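Local coordinates for uncharacterized protein (Magnetospirillum magneticum AMB-1, PDB 5MU5) that probably transfers nonulosonic sugars such as pseudaminic or legionaminic acid onto flagellin, a glycosylation step involved in building the bacterial flagellum, at residues L47-E50 with F55-G58; D67-T72 with L135-E140; F154-H159 with V214-P219. All blocks are in the same frame, centred on the assembly; numbering follows the deposited sequence.

Contact 1 (L47-E50 with F55-G58)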
# COMPACT_ATOMS: atom_id res chain seq x y z
N LEU A 47 3.33 43.16 4.97
CA LEU A 47 1.96 42.83 4.63
C LEU A 47 1.47 41.81 5.65
O LEU A 47 2.23 40.95 6.09
CB LEU A 47 1.85 42.29 3.20
CG LEU A 47 1.99 43.34 2.10
CD1 LEU A 47 2.08 42.64 0.75
CD2 LEU A 47 0.83 44.33 2.11
N ASP A 48 0.20 41.93 6.04
CA ASP A 48 -0.39 41.08 7.06
C ASP A 48 -1.85 40.81 6.71
O ASP A 48 -2.42 41.50 5.87
CB ASP A 48 -0.27 41.76 8.43
CG ASP A 48 -0.34 40.78 9.60
OD1 ASP A 48 -0.73 39.60 9.41
OD2 ASP A 48 0.01 41.16 10.74
N VAL A 49 -2.43 39.79 7.33
CA VAL A 49 -3.84 39.44 7.13
C VAL A 49 -4.64 39.73 8.40
O VAL A 49 -4.41 39.14 9.45
CB VAL A 49 -4.00 37.96 6.76
CG1 VAL A 49 -5.46 37.64 6.49
CG2 VAL A 49 -3.17 37.65 5.52
N GLU A 50 -5.58 40.68 8.28
CA GLU A 50 -6.41 41.09 9.40
C GLU A 50 -7.81 40.54 9.21
O GLU A 50 -8.29 40.40 8.10
CB GLU A 50 -6.41 42.62 9.51
CG GLU A 50 -7.21 43.19 10.68
CD GLU A 50 -8.69 43.39 10.36
OE1 GLU A 50 -8.99 43.85 9.23
OE2 GLU A 50 -9.54 43.11 11.22
N PHE A 55 -4.66 39.65 13.76
CA PHE A 55 -3.63 39.67 12.73
C PHE A 55 -2.92 38.32 12.68
O PHE A 55 -2.64 37.73 13.71
CB PHE A 55 -2.64 40.79 13.01
CG PHE A 55 -3.20 42.16 12.78
CD1 PHE A 55 -4.26 42.64 13.54
CD2 PHE A 55 -2.66 42.99 11.79
CE1 PHE A 55 -4.78 43.91 13.32
CE2 PHE A 55 -3.18 44.26 11.57
CZ PHE A 55 -4.24 44.72 12.34
N LEU A 56 -2.64 37.84 11.48
CA LEU A 56 -1.93 36.58 11.32
C LEU A 56 -0.55 36.68 11.93
O LEU A 56 -0.19 35.90 12.79
CB LEU A 56 -1.86 36.17 9.84
CG LEU A 56 -0.97 34.96 9.50
CD1 LEU A 56 -1.37 33.74 10.30
CD2 LEU A 56 -1.05 34.64 8.01
N TYR A 57 0.22 37.68 11.50
CA TYR A 57 1.58 37.85 11.98
C TYR A 57 1.69 38.80 13.17
O TYR A 57 2.40 38.52 14.12
CB TYR A 57 2.47 38.30 10.82
CG TYR A 57 2.58 37.22 9.77
CD1 TYR A 57 3.39 36.10 9.98
CD2 TYR A 57 1.86 37.29 8.58
CE1 TYR A 57 3.47 35.09 9.05
CE2 TYR A 57 1.95 36.29 7.63
CZ TYR A 57 2.76 35.19 7.88
OH TYR A 57 2.85 34.19 6.95
N GLY A 58 0.98 39.92 13.14
CA GLY A 58 1.10 40.92 14.21
C GLY A 58 2.46 41.59 14.12
O GLY A 58 3.25 41.28 13.22
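Asp48 turns its carboxylate into the loop at 56-58, which receives it with backbone N-H groups. Tyr57 N meets Asp48 OD1 at 3.0 Å in an almost straight bond (175°), and Gly58 N meets Asp48 OD2 at 2.9 Å, both on the syn side. Val49 N reaches Asp48 OD1 at 2.7 Å from the anti side, on the face of the carboxylate plane opposite to Tyr57 N. Three N-H groups thus grip this buried, short acid and would offset its charge. CG stands anti to the Asp48 backbone N (chi1 -157°), which swings the carboxylate out of the strand toward residues 57 and 58. Leu56 N adds a backbone bond to Val49 O (3.0 Å). Gly58, at phi 71°, suits its place by lacking a side chain.

The other end is looser. Glu50 and exposed Phe55 form an antiparallel non-hydrogen-bonded pair with side chains on the same face, which brings Glu50 CG over the Phe55 ring, a CH-pi contact 4.0 Å from the centroid; the Glu50 carboxylate leads away to Gly53 N.

Strand 47-51 is the middle strand of a small antiparallel beta meander, between 38-41 and 54-55, and Val49 and Leu56 both pack on Phe156 of helix 154-160.

Contact 2 (D67-T72 with L135-E140)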
# COMPACT_ATOMS: atom_id res chain seq x y z
N ASP A 67 13.05 34.09 11.06
CA ASP A 67 14.15 33.67 11.93
C ASP A 67 14.05 32.18 12.25
O ASP A 67 15.07 31.50 12.37
CB ASP A 67 14.20 34.50 13.24
CG ASP A 67 14.74 35.93 13.03
OD1 ASP A 67 15.36 36.20 11.97
OD2 ASP A 67 14.53 36.80 13.91
N MET A 68 12.83 31.69 12.42
CA MET A 68 12.63 30.26 12.66
C MET A 68 13.08 29.44 11.47
O MET A 68 13.69 28.40 11.67
CB MET A 68 11.18 29.95 12.98
CG MET A 68 10.78 30.44 14.35
SD MET A 68 9.03 30.17 14.71
CE MET A 68 8.92 28.38 14.62
N ALA A 69 12.80 29.90 10.26
CA ALA A 69 13.20 29.19 9.05
C ALA A 69 14.72 29.19 8.93
O ALA A 69 15.32 28.17 8.61
CB ALA A 69 12.57 29.82 7.81
N THR A 70 15.34 30.32 9.22
CA THR A 70 16.80 30.42 9.23
C THR A 70 17.46 29.54 10.30
O THR A 70 18.44 28.86 10.03
CB THR A 70 17.21 31.87 9.50
OG1 THR A 70 16.70 32.69 8.44
CG2 THR A 70 18.72 32.02 9.60
N ARG A 71 16.90 29.56 11.50
CA ARG A 71 17.47 28.85 12.65
C ARG A 71 17.32 27.32 12.59
O ARG A 71 18.10 26.61 13.22
CB ARG A 71 16.79 29.40 13.93
CG ARG A 71 17.07 28.65 15.22
CD ARG A 71 16.19 29.11 16.39
NE ARG A 71 14.80 28.63 16.37
CZ ARG A 71 14.38 27.41 16.76
NH1 ARG A 71 15.24 26.46 17.18
NH2 ARG A 71 13.07 27.11 16.71
N THR A 72 16.34 26.81 11.84
CA THR A 72 16.03 25.37 11.84
C THR A 72 16.56 24.57 10.65
O THR A 72 16.10 23.46 10.39
CB THR A 72 14.50 25.15 11.94
OG1 THR A 72 13.81 25.89 10.92
CG2 THR A 72 14.01 25.57 13.28
N LEU A 135 8.96 30.70 2.82
CA LEU A 135 9.33 29.95 1.59
C LEU A 135 10.66 30.25 0.93
O LEU A 135 11.44 29.34 0.71
CB LEU A 135 8.23 30.02 0.52
CG LEU A 135 6.99 29.18 0.77
CD1 LEU A 135 6.01 29.39 -0.37
CD2 LEU A 135 7.33 27.70 0.92
N PRO A 136 10.93 31.51 0.58
CA PRO A 136 12.22 31.78 -0.01
C PRO A 136 13.36 31.14 0.77
O PRO A 136 14.21 30.49 0.19
CB PRO A 136 12.34 33.30 0.06
CG PRO A 136 10.95 33.82 0.14
CD PRO A 136 10.10 32.73 0.72
N ILE A 137 13.35 31.31 2.09
CA ILE A 137 14.43 30.81 2.95
C ILE A 137 14.52 29.28 2.97
O ILE A 137 15.60 28.73 2.80
CB ILE A 137 14.28 31.33 4.40
CG1 ILE A 137 14.39 32.86 4.42
CG2 ILE A 137 15.35 30.72 5.31
CD1 ILE A 137 13.91 33.52 5.70
N LEU A 138 13.39 28.60 3.15
CA LEU A 138 13.37 27.13 3.19
C LEU A 138 13.82 26.53 1.85
O LEU A 138 14.54 25.54 1.81
CB LEU A 138 11.97 26.61 3.55
CG LEU A 138 11.36 27.00 4.91
CD1 LEU A 138 9.89 26.59 5.01
CD2 LEU A 138 12.14 26.34 6.03
N LEU A 139 13.41 27.16 0.75
CA LEU A 139 13.77 26.69 -0.59
C LEU A 139 15.25 26.82 -0.85
O LEU A 139 15.88 25.90 -1.38
CB LEU A 139 12.98 27.46 -1.65
CG LEU A 139 11.47 27.19 -1.57
CD1 LEU A 139 10.70 28.11 -2.51
CD2 LEU A 139 11.13 25.73 -1.83
N GLU A 140 15.82 27.96 -0.45
CA GLU A 140 17.25 28.20 -0.61
C GLU A 140 18.09 27.22 0.23
O GLU A 140 19.14 26.77 -0.20
CB GLU A 140 17.59 29.66 -0.26
CG GLU A 140 18.98 30.11 -0.68
CD GLU A 140 20.10 29.57 0.21
OE1 GLU A 140 19.90 29.44 1.44
OE2 GLU A 140 21.19 29.29 -0.33
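Apolar packing carries this contact, and Ala69 is at its centre. Its methyl CB points at helix 134-142 and meets two branches there: CG2 of Ile137 at 3.8 Å, and CD2 of Leu138 at 3.9 Å. The small side chain lets the segments 67-71 and 135-140 approach to 9.0 Å between axes while running nearly parallel, 8° apart. Ile137 suits its place because it branches at CB: with CG1 beside its backbone N (chi1 -62°), the CG2 methyl is turned toward Ala69 and Thr70. Leu138 starts off to one side of the interface and brings only its CD2 tip back to it, while its side chain also lies on Met124 of strand 123-127.

Thr70 makes the more open edge of the interface. Its OG1 is 3.9 Å from Ile137 CG2; the hydroxyl has a partner within its own helix, Glu66 O, while only van der Waals contact is made with the methyl.

Polar bonds gather at the end of helix 61-71. Thr72 OG1 gives a hydrogen bond to Met68 O at 2.6 Å, the donor standing 26° off the plane of that carbonyl, and is also hydrogen-bonded to Arg211 NH2. Gln141, the next residue of helix 134-142, bonds through NE2 to Ala69 O, a polar tie between the two helices.

Ala69 and Leu138 both touch Phe213 of strand 211-214. That strand closes a four-stranded parallel sheet of order 3-2-1-4, in which helix 134-142 is the crossover from strand 123-127 to 146-150, consistent with a Rossmann-like fold.

Contact 3 (F154-H159 with V214-P219)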
# COMPACT_ATOMS: atom_id res chain seq x y z
N PHE A 154 -8.02 29.17 2.71
CA PHE A 154 -7.81 29.55 1.33
C PHE A 154 -7.51 31.04 1.17
O PHE A 154 -6.85 31.43 0.21
CB PHE A 154 -9.02 29.19 0.48
CG PHE A 154 -8.76 29.30 -1.00
CD1 PHE A 154 -8.06 28.32 -1.66
CD2 PHE A 154 -9.21 30.40 -1.73
CE1 PHE A 154 -7.82 28.41 -3.02
CE2 PHE A 154 -8.97 30.51 -3.08
CZ PHE A 154 -8.26 29.51 -3.73
N ASP A 155 -7.99 31.86 2.10
CA ASP A 155 -7.67 33.28 2.06
C ASP A 155 -6.18 33.54 2.07
O ASP A 155 -5.70 34.42 1.37
CB ASP A 155 -8.33 34.05 3.21
CG ASP A 155 -9.82 34.27 2.99
OD1 ASP A 155 -10.42 33.60 2.11
OD2 ASP A 155 -10.37 35.15 3.69
N PHE A 156 -5.46 32.77 2.87
CA PHE A 156 -4.02 32.95 2.96
C PHE A 156 -3.33 32.68 1.63
O PHE A 156 -2.43 33.41 1.23
CB PHE A 156 -3.41 32.07 4.07
CG PHE A 156 -3.89 32.40 5.47
CD1 PHE A 156 -4.57 33.59 5.74
CD2 PHE A 156 -3.60 31.55 6.53
CE1 PHE A 156 -4.99 33.89 7.03
CE2 PHE A 156 -4.02 31.84 7.83
CZ PHE A 156 -4.71 33.01 8.08
N LEU A 157 -3.74 31.63 0.94
CA LEU A 157 -3.18 31.36 -0.38
C LEU A 157 -3.51 32.52 -1.31
O LEU A 157 -2.65 33.01 -2.04
CB LEU A 157 -3.74 30.06 -0.96
CG LEU A 157 -3.24 29.75 -2.38
CD1 LEU A 157 -1.74 29.46 -2.39
CD2 LEU A 157 -4.02 28.58 -2.96
N TYR A 158 -4.76 32.97 -1.26
CA TYR A 158 -5.22 34.06 -2.10
C TYR A 158 -4.40 35.33 -1.86
O TYR A 158 -3.94 35.93 -2.80
CB TYR A 158 -6.70 34.33 -1.87
CG TYR A 158 -7.24 35.49 -2.67
CD1 TYR A 158 -7.65 35.31 -3.98
CD2 TYR A 158 -7.32 36.76 -2.11
CE1 TYR A 158 -8.13 36.37 -4.71
CE2 TYR A 158 -7.80 37.83 -2.84
CZ TYR A 158 -8.22 37.62 -4.14
OH TYR A 158 -8.70 38.66 -4.90
N HIS A 159 -4.21 35.71 -0.59
CA HIS A 159 -3.40 36.88 -0.26
C HIS A 159 -1.93 36.68 -0.56
O HIS A 159 -1.24 37.65 -0.80
CB HIS A 159 -3.50 37.25 1.22
CG HIS A 159 -4.85 37.70 1.63
ND1 HIS A 159 -5.53 38.70 0.97
CD2 HIS A 159 -5.65 37.32 2.66
CE1 HIS A 159 -6.69 38.91 1.56
NE2 HIS A 159 -6.79 38.09 2.60
N VAL A 214 5.95 24.52 10.30
CA VAL A 214 4.63 24.95 10.64
C VAL A 214 4.64 26.47 10.49
O VAL A 214 5.40 27.15 11.15
CB VAL A 214 4.27 24.51 12.08
CG1 VAL A 214 2.98 25.16 12.56
CG2 VAL A 214 4.14 22.98 12.15
N ALA A 215 3.80 26.99 9.59
CA ALA A 215 3.84 28.43 9.25
C ALA A 215 3.26 29.37 10.30
O ALA A 215 3.70 30.49 10.40
CB ALA A 215 3.15 28.68 7.91
N TYR A 216 2.27 28.93 11.05
CA TYR A 216 1.66 29.73 12.09
C TYR A 216 1.10 28.76 13.10
O TYR A 216 1.11 27.53 12.87
CB TYR A 216 0.58 30.65 11.53
CG TYR A 216 -0.46 29.98 10.65
CD1 TYR A 216 -1.60 29.40 11.21
CD2 TYR A 216 -0.32 29.94 9.28
CE1 TYR A 216 -2.56 28.80 10.42
CE2 TYR A 216 -1.27 29.33 8.48
CZ TYR A 216 -2.40 28.77 9.05
OH TYR A 216 -3.34 28.17 8.27
N ASN A 217 0.65 29.28 14.24
CA ASN A 217 0.17 28.43 15.33
C ASN A 217 -1.24 27.96 15.09
O ASN A 217 -2.13 28.75 14.79
CB ASN A 217 0.24 29.15 16.67
CG ASN A 217 1.63 29.11 17.27
OD1 ASN A 217 2.49 28.29 16.87
ND2 ASN A 217 1.87 29.99 18.23
N SER A 218 -1.41 26.65 15.23
CA SER A 218 -2.68 26.02 14.98
C SER A 218 -2.64 24.65 15.58
O SER A 218 -1.79 23.87 15.23
CB SER A 218 -2.91 25.88 13.47
OG SER A 218 -3.96 24.96 13.22
N PRO A 219 -3.57 24.32 16.48
CA PRO A 219 -3.63 22.91 16.90
C PRO A 219 -3.75 21.92 15.68
O PRO A 219 -3.13 20.85 15.66
CB PRO A 219 -4.89 22.86 17.78
CG PRO A 219 -5.20 24.28 18.12
CD PRO A 219 -4.71 25.12 16.99
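Phe156 presents the edge of its ring, through CD2 and CE2, to one face of Tyr216, overlapping the phenol end of that ring. Phe156 CE2 comes to 3.7 Å from Tyr216 CZ, Phe156 CD2 lies 3.8 Å from Tyr216 CE2, and the centroids are 5.4 Å apart. The planes stand at 89°, so this is an offset edge-to-face pair in which the C-H edge of the phenylalanine is directed at the pi cloud of the tyrosine, a favourable electrostatic match.

Both side chains have to be long, since the backbones remain well apart: the nearest CA atoms of the two segments, those of Phe156 and Ala215, are 11.0 Å apart. Tyr216 takes the less usual setting with CG between its backbone N and carbonyl carbon (chi1 51°), which sends the ring toward helix 154-160. Phe156 has CG beside its N (chi1 -63°), reaching out from the helix to meet it.

A tyrosine suits the second position because its far end is polar. Its OH is hydrogen-bonded to Glu151 OE2, which helps fix the ring while its face receives the phenylalanine. Two residues on, Ser218 serves as N-cap of helix 219-235, its OG bonding to Leu221 N, and Leu221 also touches Tyr216.

A triethylene glycol, probably from the crystallisation liquor, lies beside Phe156. The pair sits at the C-terminal edge of the parallel sheet, where the loop after strand 211-214 and the helix after strand 146-150 meet, the edge at which alpha/beta folds commonly form their clefts.

All three contacts lie in the N-terminal Maf family region, each only partly buried or at the surface. Contact 1 is the most polar, with a buried carboxylate held by backbone N-H groups at a small antiparallel sheet. Contact 2 is apolar helix-to-helix packing beside the parallel sheet, and contact 3 is a lone aromatic pair at the surface. Contacts 1 and 3 adjoin, their centres about 10 Å apart: Leu56 also reaches Tyr216, so both aromatic residues of contact 3 touch contact 1. Contact 2 stands apart, its centre about 19 Å from that of contact 1 and about 17 Å from that of contact 3, although Ala69 and Leu138 pack on strand 211-214, which leads into the loop of contact 3.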